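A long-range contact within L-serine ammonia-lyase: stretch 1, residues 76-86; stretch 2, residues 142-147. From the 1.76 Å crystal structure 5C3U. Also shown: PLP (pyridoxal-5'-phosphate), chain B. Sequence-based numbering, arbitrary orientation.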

# COMPACT_ATOMS: atom_id res chain seq x y z
N GLY A 76 -12.34 1.72 -10.04
CA GLY A 76 -11.68 0.59 -10.73
C GLY A 76 -10.17 0.56 -10.48
O GLY A 76 -9.44 -0.14 -11.20
N SER A 77 -9.71 1.27 -9.44
CA SER A 77 -8.29 1.64 -9.26
C SER A 77 -7.49 0.67 -8.38
O SER A 77 -6.81 1.10 -7.42
N GLY A 78 -7.57 -0.62 -8.70
CA GLY A 78 -6.71 -1.61 -8.05
C GLY A 78 -7.44 -2.48 -7.06
O GLY A 78 -8.48 -2.09 -6.53
N PRO A 79 -6.87 -3.65 -6.73
CA PRO A 79 -7.68 -4.62 -5.97
C PRO A 79 -7.98 -4.13 -4.55
O PRO A 79 -9.12 -4.30 -4.05
N ASN A 80 -6.99 -3.56 -3.88
CA ASN A 80 -7.25 -3.17 -2.50
C ASN A 80 -8.05 -1.90 -2.38
O ASN A 80 -8.76 -1.71 -1.39
N THR A 81 -7.93 -1.04 -3.39
CA THR A 81 -8.75 0.17 -3.42
C THR A 81 -10.23 -0.20 -3.57
O THR A 81 -11.06 0.28 -2.80
N VAL A 82 -10.55 -1.09 -4.51
CA VAL A 82 -11.96 -1.41 -4.74
C VAL A 82 -12.52 -2.10 -3.52
O VAL A 82 -13.65 -1.84 -3.15
N LEU A 83 -11.71 -2.93 -2.85
CA LEU A 83 -12.22 -3.61 -1.64
C LEU A 83 -12.53 -2.60 -0.51
O LEU A 83 -13.52 -2.76 0.23
N ALA A 84 -11.66 -1.59 -0.36
CA ALA A 84 -11.82 -0.57 0.66
C ALA A 84 -13.05 0.27 0.35
O ALA A 84 -13.85 0.56 1.25
N VAL A 85 -13.22 0.63 -0.92
CA VAL A 85 -14.39 1.43 -1.33
C VAL A 85 -15.68 0.63 -1.05
O VAL A 85 -16.65 1.17 -0.50
N SER A 86 -15.67 -0.65 -1.44
CA SER A 86 -16.85 -1.53 -1.22
C SER A 86 -17.23 -1.59 0.27
O SER A 86 -18.41 -1.40 0.65
N ILE A 142 -18.82 9.88 -7.56
CA ILE A 142 -17.52 10.38 -7.18
C ILE A 142 -16.52 9.26 -7.43
O ILE A 142 -16.68 8.16 -6.89
N TYR A 143 -15.53 9.54 -8.27
CA TYR A 143 -14.47 8.58 -8.53
C TYR A 143 -13.49 8.55 -7.35
O TYR A 143 -13.09 9.60 -6.83
N VAL A 144 -13.12 7.34 -6.92
CA VAL A 144 -12.19 7.18 -5.79
C VAL A 144 -10.83 6.76 -6.32
O VAL A 144 -10.66 5.63 -6.80
N PRO A 145 -9.86 7.68 -6.30
CA PRO A 145 -8.55 7.27 -6.81
C PRO A 145 -7.83 6.39 -5.78
O PRO A 145 -8.25 6.31 -4.64
N SER A 146 -6.75 5.72 -6.19
CA SER A 146 -6.06 4.84 -5.25
C SER A 146 -5.05 5.61 -4.38
O SER A 146 -4.75 5.19 -3.27
N SER A 147 -4.49 6.71 -4.90
CA SER A 147 -3.28 7.29 -4.31
C SER A 147 -3.22 8.82 -4.30
O SER A 147 -2.82 9.40 -3.29

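Contact begins at Gly76, whose backbone N donates to Tyr143 OH (N to OH 2.9 Å, N-H...acceptor angle 157°). Tyr143 leaves its backbone sideways, but its t rotamer (chi1 -165°) carries the hydroxyl across to stretch 1. Ser77 points toward stretch 2 in the m rotamer (chi1 -73°), placing its OG 2.7 Å from Tyr143 OH, at the ring edge; either hydroxyl could donate. A water extends this polar cluster, lying 2.8 Å from Ser77 OG and accepting from Ser146 N at 3.1 Å, where the two backbones run close (CA to CA 5.6 Å for Ser77 and Ser146).

Gly78 caps the helix that follows. Asn80 (m) is out of reach of stretch 2, yet its ND2 donates to PLP O3 at 3.1 Å. Thr81 points toward stretch 2, and its m rotamer lets OG1 donate back to Ser77 O (3.0 Å) while packing 3.3 Å from Ser146 CB; its CG2 lies 3.9 Å from Pro145 O. Ser146, in the p rotamer, directs OG to Ser147 OG (2.9 Å), which in turn donates to PLP O3P (2.7 Å).

One helical turn after Thr81, Val85 (t) meets Val144 (t): both point inward, and CG2 of Val85 approaches CG1 of Val144 to 3.6 Å, an apolar contact. Nearby Val144 O is buried without a polar partner.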

# COMPACT_ATOMS: atom_id res chain seq x y z
CB SER A 77 -8.16 3.04 -8.67
OG SER A 77 -8.48 4.03 -9.63
CB PRO A 79 -6.81 -5.88 -5.94
CG PRO A 79 -5.42 -5.41 -6.27
CD PRO A 79 -5.60 -4.25 -7.21
CB ASN A 80 -5.96 -3.15 -1.72
CG ASN A 80 -5.28 -4.51 -1.77
OD1 ASN A 80 -5.92 -5.53 -1.45
ND2 ASN A 80 -4.04 -4.55 -2.23
CB THR A 81 -8.31 1.11 -4.54
OG1 THR A 81 -6.89 1.24 -4.45
CG2 THR A 81 -8.97 2.50 -4.35
CB VAL A 82 -12.28 -2.18 -6.05
CG1 VAL A 82 -11.84 -1.34 -7.26
CG2 VAL A 82 -11.67 -3.59 -6.10
CB LEU A 83 -11.23 -4.68 -1.17
CG LEU A 83 -11.23 -5.91 -2.09
CD1 LEU A 83 -9.96 -6.73 -1.85
CD2 LEU A 83 -12.47 -6.75 -1.80
CB ALA A 84 -10.58 0.32 0.75
CB VAL A 85 -14.29 1.84 -2.81
CG1 VAL A 85 -15.60 2.48 -3.30
CG2 VAL A 85 -13.15 2.85 -2.97
CB SER A 86 -16.59 -2.92 -1.82
OG SER A 86 -17.74 -3.75 -1.76
CB ILE A 142 -17.48 10.86 -5.70
CG1 ILE A 142 -16.07 11.10 -5.22
CG2 ILE A 142 -18.14 9.85 -4.80
CD1 ILE A 142 -15.43 12.33 -5.83
CB TYR A 143 -13.71 8.84 -9.84
CG TYR A 143 -12.90 7.63 -10.18
CD1 TYR A 143 -13.54 6.51 -10.73
CD2 TYR A 143 -11.56 7.51 -9.80
CE1 TYR A 143 -12.85 5.34 -10.99
CE2 TYR A 143 -10.84 6.34 -10.06
CZ TYR A 143 -11.51 5.26 -10.64
OH TYR A 143 -10.86 4.06 -10.89
CB VAL A 144 -12.69 6.13 -4.78
CG1 VAL A 144 -11.74 6.09 -3.57
CG2 VAL A 144 -14.08 6.48 -4.30
CB PRO A 145 -7.82 8.60 -7.01
CG PRO A 145 -8.49 9.57 -6.08
CD PRO A 145 -9.83 9.00 -5.65
CB SER A 146 -5.35 3.71 -6.02
OG SER A 146 -4.32 4.27 -6.84
CB SER A 147 -2.03 6.78 -5.07
OG SER A 147 -2.09 5.37 -5.30
N1 PLP B . 0.78 -2.21 -0.73
C2 PLP B . -0.52 -2.55 -0.84
C2A PLP B . -1.01 -3.93 -0.52
C3 PLP B . -1.47 -1.53 -1.30
O3 PLP B . -2.80 -1.84 -1.41
C4 PLP B . -0.94 -0.18 -1.58
C4A PLP B . -1.86 0.88 -2.00
C5 PLP B . 0.52 0.07 -1.43
C6 PLP B . 1.31 -0.99 -0.99
C5A PLP B . 1.14 1.44 -1.71
O4P PLP B . 0.29 2.16 -2.59
P PLP B . 0.39 3.71 -3.05
O1P PLP B . -0.31 4.54 -2.04
O2P PLP B . 1.88 4.06 -3.25
O3P PLP B . -0.32 3.59 -4.35
O HOH W 1 -6.57 6.02 -9.27